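Local atomic coordinates of (R)-2-hydroxyglutaryl-CoA dehydratase activating ATPase (Acidaminococcus fermentans, PDB entry 1HUX), a protein that hydrolyses ATP to drive electron transfer that activates the dehydratase of glutamate fermentation, working as a homodimer that shares one [4Fe-4S] cluster. Residues S2-V10 with I18-V27. Residues are numbered along the deposited sequence; the frame is centred on the assembly and turned at random.
Sequences SIYTLGIDV and IILKDGKEIV
The first beta hairpin of an actin-like domain is formed here, where Gly7 and Ile18 exchange two backbone hydrogen bonds, as do Thr5 and Leu20, nearer the start of strand 4-10. Beyond the last strand pair, Tyr4 with Lys21, Asp22 N donates a nearly straight bond to Ile3 O (2.7 Å, 175°). CG of Asp22 lies beside its backbone N (chi1 -60°), which turns the carboxylate toward Ser2 and Ile3. Asp22 OD2 takes Ile3 N at 2.9 Å, nearly in line with its C-O bond. Ser2 N reaches Asp22 OD2 at 3.0 Å from the same face, on the syn side but 28° out of the carboxylate plane. With an alanine at Asp22 the carboxylate is gone, and the nitrogens of Ser2 and Ile3 are likely to lose their shared acceptor, freeing the start of the chain to shift. Tyr4 and Lys21 run side by side; Lys21 CB sits over one ring face, 4.3 Å from the centroid of the Tyr4 ring, in a CH-pi contact. Near the ring plane, Ile19 CG2 meets the edge at Tyr4 CD2. Ile19 and Leu6 pack on helix 40-52; Thr5, Ile18 and Leu20, on the other face, meet helix 245-257. Such a hairpin-led sheet between helices is characteristic of the actin-like ATPase fold.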
loop_
_atom_site.group_PDB
_atom_site.type_symbol
_atom_site.label_atom_id
_atom_site.label_comp_id
_atom_site.label_asym_id
_atom_site.label_seq_id
_atom_site.Cartn_x
_atom_site.Cartn_y
_atom_site.Cartn_z
ATOM N N SER A 2 12.370 37.735 27.456
ATOM C CA SER A 2 13.830 37.726 27.769
ATOM C C SER A 2 14.549 36.382 27.548
ATOM O O SER A 2 15.749 36.373 27.260
ATOM C CB SER A 2 14.049 38.189 29.202
ATOM O OG SER A 2 15.429 38.253 29.477
ATOM N N ILE A 3 13.847 35.257 27.708
ATOM C CA ILE A 3 14.458 33.944 27.453
ATOM C C ILE A 3 13.952 33.380 26.130
ATOM O O ILE A 3 12.757 33.101 25.976
ATOM C CB ILE A 3 14.168 32.928 28.563
ATOM C CG1 ILE A 3 15.019 33.273 29.778
ATOM C CG2 ILE A 3 14.503 31.495 28.087
ATOM C CD1 ILE A 3 14.914 32.253 30.924
ATOM N N TYR A 4 14.871 33.220 25.178
ATOM C CA TYR A 4 14.512 32.720 23.854
ATOM C C TYR A 4 14.923 31.280 23.672
ATOM O O TYR A 4 16.040 30.902 24.025
ATOM C CB TYR A 4 15.164 33.578 22.761
ATOM C CG TYR A 4 14.677 35.007 22.719
ATOM C CD1 TYR A 4 15.103 35.937 23.658
ATOM C CD2 TYR A 4 13.774 35.418 21.749
ATOM C CE1 TYR A 4 14.638 37.249 23.632
ATOM C CE2 TYR A 4 13.300 36.721 21.706
ATOM C CZ TYR A 4 13.729 37.634 22.647
ATOM O OH TYR A 4 13.223 38.926 22.593
ATOM N N THR A 5 14.012 30.481 23.119
ATOM C CA THR A 5 14.278 29.056 22.889
ATOM C C THR A 5 13.998 28.643 21.461
ATOM O O THR A 5 13.223 29.277 20.732
ATOM C CB THR A 5 13.446 28.131 23.832
ATOM O OG1 THR A 5 12.204 28.774 24.164
ATOM C CG2 THR A 5 14.243 27.808 25.112
ATOM N N LEU A 6 14.625 27.547 21.075
ATOM C CA LEU A 6 14.495 27.060 19.728
ATOM C C LEU A 6 13.941 25.644 19.641
ATOM O O LEU A 6 14.524 24.694 20.187
ATOM C CB LEU A 6 15.868 27.125 19.034
ATOM C CG LEU A 6 15.923 26.600 17.602
ATOM C CD1 LEU A 6 15.134 27.525 16.705
ATOM C CD2 LEU A 6 17.350 26.488 17.152
ATOM N N GLY A 7 12.809 25.528 18.942
ATOM C CA GLY A 7 12.178 24.241 18.708
ATOM C C GLY A 7 12.447 23.849 17.261
ATOM O O GLY A 7 12.206 24.643 16.340
ATOM N N ILE A 8 12.956 22.634 17.061
ATOM C CA ILE A 8 13.270 22.142 15.726
ATOM C C ILE A 8 12.628 20.782 15.470
ATOM O O ILE A 8 12.974 19.777 16.104
ATOM C CB ILE A 8 14.798 21.994 15.512
ATOM C CG1 ILE A 8 15.507 23.280 15.915
ATOM C CG2 ILE A 8 15.104 21.705 14.042
ATOM C CD1 ILE A 8 17.018 23.137 15.958
ATOM N N ASP A 9 11.693 20.770 14.522
ATOM C CA ASP A 9 10.983 19.556 14.128
ATOM C C ASP A 9 11.482 19.098 12.763
ATOM O O ASP A 9 11.025 19.596 11.740
ATOM C CB ASP A 9 9.482 19.849 14.046
ATOM C CG ASP A 9 8.655 18.606 13.774
ATOM O OD1 ASP A 9 7.442 18.751 13.503
ATOM O OD2 ASP A 9 9.220 17.485 13.843
ATOM N N VAL A 10 12.418 18.166 12.729
ATOM C CA VAL A 10 12.931 17.712 11.439
ATOM C C VAL A 10 12.184 16.476 10.937
ATOM O O VAL A 10 12.471 15.351 11.343
ATOM C CB VAL A 10 14.497 17.454 11.496
ATOM C CG1 VAL A 10 14.928 17.128 12.919
ATOM C CG2 VAL A 10 14.908 16.302 10.565
ATOM N N ILE A 18 10.808 26.775 15.267
ATOM C CA ILE A 18 10.097 27.749 16.069
ATOM C C ILE A 18 11.013 28.350 17.137
ATOM O O ILE A 18 11.866 27.661 17.708
ATOM C CB ILE A 18 8.863 27.111 16.756
ATOM C CG1 ILE A 18 7.744 26.918 15.727
ATOM C CG2 ILE A 18 8.372 28.008 17.910
ATOM C CD1 ILE A 18 7.143 28.229 15.223
ATOM N N ILE A 19 10.836 29.648 17.380
ATOM C CA ILE A 19 11.591 30.366 18.405
ATOM C C ILE A 19 10.583 31.175 19.202
ATOM O O ILE A 19 9.821 31.970 18.630
ATOM C CB ILE A 19 12.611 31.374 17.796
ATOM C CG1 ILE A 19 13.730 30.639 17.066
ATOM C CG2 ILE A 19 13.235 32.220 18.892
ATOM C CD1 ILE A 19 14.692 31.598 16.338
ATOM N N LEU A 20 10.553 30.970 20.512
ATOM C CA LEU A 20 9.635 31.753 21.331
ATOM C C LEU A 20 10.293 32.403 22.546
ATOM O O LEU A 20 11.301 31.909 23.099
ATOM C CB LEU A 20 8.406 30.926 21.754
ATOM C CG LEU A 20 8.505 29.428 22.031
ATOM C CD1 LEU A 20 9.590 29.145 23.054
ATOM C CD2 LEU A 20 7.160 28.946 22.520
ATOM N N LYS A 21 9.710 33.533 22.935
ATOM C CA LYS A 21 10.190 34.321 24.052
ATOM C C LYS A 21 9.410 34.031 25.332
ATOM O O LYS A 21 8.198 34.281 25.406
ATOM C CB LYS A 21 10.093 35.808 23.681
ATOM C CG LYS A 21 10.440 36.788 24.792
ATOM C CD LYS A 21 10.522 38.203 24.257
ATOM C CE LYS A 21 9.235 38.617 23.579
ATOM N NZ LYS A 21 9.369 39.917 22.851
ATOM N N ASP A 22 10.117 33.498 26.329
ATOM C CA ASP A 22 9.540 33.181 27.637
ATOM C C ASP A 22 8.521 32.068 27.533
ATOM O O ASP A 22 7.685 31.901 28.419
ATOM C CB ASP A 22 8.894 34.434 28.240
ATOM C CG ASP A 22 9.894 35.566 28.431
ATOM O OD1 ASP A 22 9.473 36.749 28.480
ATOM O OD2 ASP A 22 11.106 35.265 28.537
ATOM N N GLY A 23 8.617 31.298 26.453
ATOM C CA GLY A 23 7.693 30.198 26.226
ATOM C C GLY A 23 6.252 30.649 26.100
ATOM O O GLY A 23 5.337 29.836 26.196
ATOM N N LYS A 24 6.043 31.938 25.860
ATOM C CA LYS A 24 4.691 32.465 25.763
ATOM C C LYS A 24 4.293 33.022 24.399
ATOM O O LYS A 24 3.110 33.021 24.057
ATOM C CB LYS A 24 4.481 33.541 26.831
ATOM C CG LYS A 24 4.729 33.055 28.256
ATOM C CD LYS A 24 4.475 34.154 29.276
ATOM C CE LYS A 24 3.036 34.651 29.207
ATOM N NZ LYS A 24 2.764 35.754 30.170
ATOM N N GLU A 25 5.255 33.511 23.624
ATOM C CA GLU A 25 4.922 34.055 22.316
ATOM C C GLU A 25 5.904 33.612 21.250
ATOM O O GLU A 25 7.110 33.501 21.495
ATOM C CB GLU A 25 4.863 35.584 22.356
ATOM C CG GLU A 25 6.209 36.260 22.503
ATOM C CD GLU A 25 6.129 37.766 22.308
ATOM O OE1 GLU A 25 5.438 38.432 23.109
ATOM O OE2 GLU A 25 6.758 38.280 21.352
ATOM N N ILE A 26 5.375 33.346 20.063
ATOM C CA ILE A 26 6.190 32.925 18.930
ATOM C C ILE A 26 6.806 34.166 18.293
ATOM O O ILE A 26 6.093 35.109 17.936
ATOM C CB ILE A 26 5.333 32.185 17.872
ATOM C CG1 ILE A 26 4.718 30.929 18.494
ATOM C CG2 ILE A 26 6.183 31.829 16.663
ATOM C CD1 ILE A 26 3.904 30.110 17.532
ATOM N N VAL A 27 8.129 34.176 18.159
ATOM C CA VAL A 27 8.786 35.336 17.561
ATOM C C VAL A 27 9.069 35.066 16.093
ATOM O O VAL A 27 8.999 35.967 15.264
ATOM C CB VAL A 27 10.108 35.702 18.310
ATOM C CG1 VAL A 27 9.786 36.132 19.767
ATOM C CG2 VAL A 27 11.080 34.520 18.286
#